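Local coordinates for uncharacterized protein (Exiguobacterium sibiricum, PDB 3B77) that is of unknown function but carries a bacterial pleckstrin homology domain joined to a helical hairpin that probably mediates oligomerisation, at residues F168-L171 with Q172-Y176. Residues are numbered along the deposited sequence; the frame is centred on the assembly and turned at random.
Sequences FDWL and QGHYY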
ATOM      1  N   PHE A 168      -9.422  28.001 -14.307  1.00 46.30           N
ATOM      2  CA  PHE A 168      -8.882  29.343 -14.265  1.00 45.81           C
ATOM      3  C   PHE A 168      -9.935  30.390 -14.002  1.00 46.05           C
ATOM      4  O   PHE A 168      -9.775  31.223 -13.094  1.00 47.43           O
ATOM      5  CB  PHE A 168      -8.099  29.702 -15.551  1.00 47.47           C
ATOM      6  CG  PHE A 168      -7.318  31.002 -15.425  1.00 46.58           C
ATOM      7  CD1 PHE A 168      -6.252  31.084 -14.554  1.00 50.40           C
ATOM      8  CD2 PHE A 168      -7.686  32.128 -16.131  1.00 46.12           C
ATOM      9  CE1 PHE A 168      -5.565  32.282 -14.398  1.00 49.84           C
ATOM     10  CE2 PHE A 168      -7.023  33.286 -16.008  1.00 46.94           C
ATOM     11  CZ  PHE A 168      -5.962  33.390 -15.134  1.00 49.37           C
ATOM     12  N   ASP A 169     -11.002  30.365 -14.785  1.00 44.72           N
ATOM     13  CA  ASP A 169     -12.095  31.306 -14.595  1.00 46.43           C
ATOM     14  C   ASP A 169     -12.698  31.300 -13.197  1.00 42.91           C
ATOM     15  O   ASP A 169     -13.069  32.341 -12.687  1.00 42.70           O
ATOM     16  CB  ASP A 169     -13.226  31.031 -15.601  1.00 45.63           C
ATOM     17  CG  ASP A 169     -12.832  31.407 -17.033  1.00 54.50           C
ATOM     18  OD1 ASP A 169     -11.877  32.252 -17.156  1.00 58.59           O
ATOM     19  OD2 ASP A 169     -13.484  30.903 -18.021  1.00 52.46           O
ATOM     20  N   TRP A 170     -12.900  30.120 -12.649  1.00 40.60           N
ATOM     21  CA  TRP A 170     -13.440  29.986 -11.333  1.00 42.68           C
ATOM     22  C   TRP A 170     -12.430  30.587 -10.309  1.00 44.31           C
ATOM     23  O   TRP A 170     -12.782  31.431  -9.507  1.00 44.63           O
ATOM     24  CB  TRP A 170     -13.682  28.498 -11.068  1.00 43.91           C
ATOM     25  CG  TRP A 170     -14.202  28.202  -9.705  1.00 44.58           C
ATOM     26  CD1 TRP A 170     -13.471  28.044  -8.594  1.00 44.59           C
ATOM     27  CD2 TRP A 170     -15.574  28.068  -9.311  1.00 42.77           C
ATOM     28  NE1 TRP A 170     -14.278  27.811  -7.517  1.00 44.57           N
ATOM     29  CE2 TRP A 170     -15.579  27.802  -7.922  1.00 43.73           C
ATOM     30  CE3 TRP A 170     -16.790  28.146  -9.989  1.00 44.16           C
ATOM     31  CZ2 TRP A 170     -16.759  27.648  -7.184  1.00 42.83           C
ATOM     32  CZ3 TRP A 170     -17.969  27.963  -9.268  1.00 44.22           C
ATOM     33  CH2 TRP A 170     -17.946  27.735  -7.878  1.00 44.11           C
ATOM     34  N   LEU A 171     -11.168  30.214 -10.382  1.00 45.40           N
ATOM     35  CA  LEU A 171     -10.224  30.711  -9.371  1.00 50.34           C
ATOM     36  C   LEU A 171     -10.154  32.229  -9.460  1.00 53.39           C
ATOM     37  O   LEU A 171     -10.113  32.934  -8.442  1.00 51.88           O
ATOM     38  CB  LEU A 171      -8.825  30.099  -9.558  1.00 49.15           C
ATOM     39  CG  LEU A 171      -8.684  28.629  -9.229  1.00 48.71           C
ATOM     40  CD1 LEU A 171      -7.194  28.151  -9.269  1.00 47.73           C
ATOM     41  CD2 LEU A 171      -9.210  28.440  -7.834  1.00 48.20           C
ATOM     42  N   GLN A 172     -10.233  32.712 -10.704  1.00 55.97           N
ATOM     43  CA  GLN A 172     -10.054  34.111 -10.976  1.00 57.08           C
ATOM     44  C   GLN A 172     -11.281  34.923 -10.643  1.00 56.37           C
ATOM     45  O   GLN A 172     -11.192  35.962  -9.987  1.00 58.07           O
ATOM     46  CB  GLN A 172      -9.743  34.292 -12.445  1.00 57.86           C
ATOM     47  CG  GLN A 172      -9.459  35.730 -12.756  1.00 59.99           C
ATOM     48  CD  GLN A 172      -9.601  36.005 -14.182  1.00 62.54           C
ATOM     49  OE1 GLN A 172     -10.611  35.574 -14.791  1.00 63.36           O
ATOM     50  NE2 GLN A 172      -8.616  36.760 -14.766  1.00 60.53           N
ATOM     51  N   GLY A 173     -12.422  34.481 -11.155  1.00 55.94           N
ATOM     52  CA  GLY A 173     -13.695  35.153 -10.895  1.00 54.74           C
ATOM     53  C   GLY A 173     -13.872  35.332  -9.408  1.00 53.74           C
ATOM     54  O   GLY A 173     -14.168  36.394  -8.953  1.00 57.15           O
ATOM     55  N   HIS A 174     -13.625  34.293  -8.645  1.00 53.38           N
ATOM     56  CA  HIS A 174     -13.825  34.341  -7.225  1.00 53.99           C
ATOM     57  C   HIS A 174     -12.816  35.241  -6.527  1.00 55.78           C
ATOM     58  O   HIS A 174     -13.196  35.969  -5.607  1.00 56.02           O
ATOM     59  CB  HIS A 174     -13.854  32.919  -6.624  1.00 53.81           C
ATOM     60  CG  HIS A 174     -15.142  32.177  -6.900  1.00 52.87           C
ATOM     61  ND1 HIS A 174     -16.242  32.284  -6.084  1.00 51.84           N
ATOM     62  CD2 HIS A 174     -15.511  31.357  -7.914  1.00 52.76           C
ATOM     63  CE1 HIS A 174     -17.229  31.553  -6.568  1.00 50.49           C
ATOM     64  NE2 HIS A 174     -16.813  30.979  -7.682  1.00 51.08           N
ATOM     65  N   TYR A 175     -11.558  35.222  -6.986  1.00 58.09           N
ATOM     66  CA  TYR A 175     -10.533  36.109  -6.454  1.00 59.89           C
ATOM     67  C   TYR A 175     -10.995  37.574  -6.560  1.00 60.71           C
ATOM     68  O   TYR A 175     -10.953  38.312  -5.599  1.00 59.01           O
ATOM     69  CB  TYR A 175      -9.181  35.910  -7.176  1.00 62.35           C
ATOM     70  CG  TYR A 175      -8.049  36.754  -6.574  1.00 63.05           C
ATOM     71  CD1 TYR A 175      -7.418  36.375  -5.408  1.00 64.78           C
ATOM     72  CD2 TYR A 175      -7.636  37.933  -7.195  1.00 63.50           C
ATOM     73  CE1 TYR A 175      -6.399  37.163  -4.854  1.00 66.59           C
ATOM     74  CE2 TYR A 175      -6.649  38.715  -6.684  1.00 64.07           C
ATOM     75  CZ  TYR A 175      -6.018  38.333  -5.493  1.00 66.07           C
ATOM     76  OH  TYR A 175      -5.014  39.106  -4.937  1.00 67.42           O
ATOM     77  N   TYR A 176     -11.461  37.980  -7.733  1.00 62.11           N
ATOM     78  CA  TYR A 176     -11.890  39.355  -7.927  1.00 63.12           C
ATOM     79  C   TYR A 176     -13.248  39.670  -7.328  1.00 62.78           C
ATOM     80  O   TYR A 176     -13.540  40.820  -7.014  1.00 64.45           O
ATOM     81  CB  TYR A 176     -11.862  39.724  -9.406  1.00 65.82           C
ATOM     82  CG  TYR A 176     -10.458  39.805  -9.972  1.00 68.65           C
ATOM     83  CD1 TYR A 176      -9.410  40.379  -9.209  1.00 70.49           C
ATOM     84  CD2 TYR A 176     -10.167  39.354 -11.288  1.00 70.44           C
ATOM     85  CE1 TYR A 176      -8.112  40.476  -9.695  1.00 71.59           C
ATOM     86  CE2 TYR A 176      -8.845  39.459 -11.799  1.00 72.17           C
ATOM     87  CZ  TYR A 176      -7.821  40.022 -10.960  1.00 71.97           C
ATOM     88  OH  TYR A 176      -6.511  40.177 -11.357  1.00 71.88           O
TER
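H174 lays the NE2–CD2 side of its imidazole over one face of the W170 indole, an i to i+4 aromatic pair within helix 156-178. The pair lies in the YvbH-like oligomerisation region, and its helix packs on helix 108-146 as the second arm of a helical hairpin. NE2 of H174 stands 3.2 Å above the indole plane, offset toward its rim, and comes within 3.4 Å of CZ2 of W170. The centroids of the imidazole and the six-membered ring are 4.1 Å apart, yet the planes meet obliquely, at 46°. Two torsions bring the rings together: W170 carries CG anti to the backbone N (chi1 178°), whereas H174 turns CG beside its own N (chi1 -75°), leaning back over the preceding turn. The imidazole is further oriented by the hydrogen bond of ND1 with NE1 of W178, while the indole NE1 is satisfied by the carbonyl O of A135 on helix 108-146. A leucine at W170 would probably cost H174 the flat surface beneath its ring and leave the A135 carbonyl without its indole partner.

The backbone beneath is regular alpha-helix: H174 N donates to W170 O over 3.1 Å, and Y175 N likewise to L171 O. Elsewhere round the helix F168 and Q172 meet, the extended side chain of Q172 bringing its amide obliquely up to CE2 of F168. Here the hairpin meets other copies of the protein: F168 packs on F134 of a second subunit and makes an edge-to-face pair with that subunit's H174, and H174 makes the reciprocal pair with F168 of a third subunit, so one ring pair recurs between copies, in keeping with the family name. Along the helix itself, CE2 of F168 and NE2 of Q172 approach to 4.0 Å.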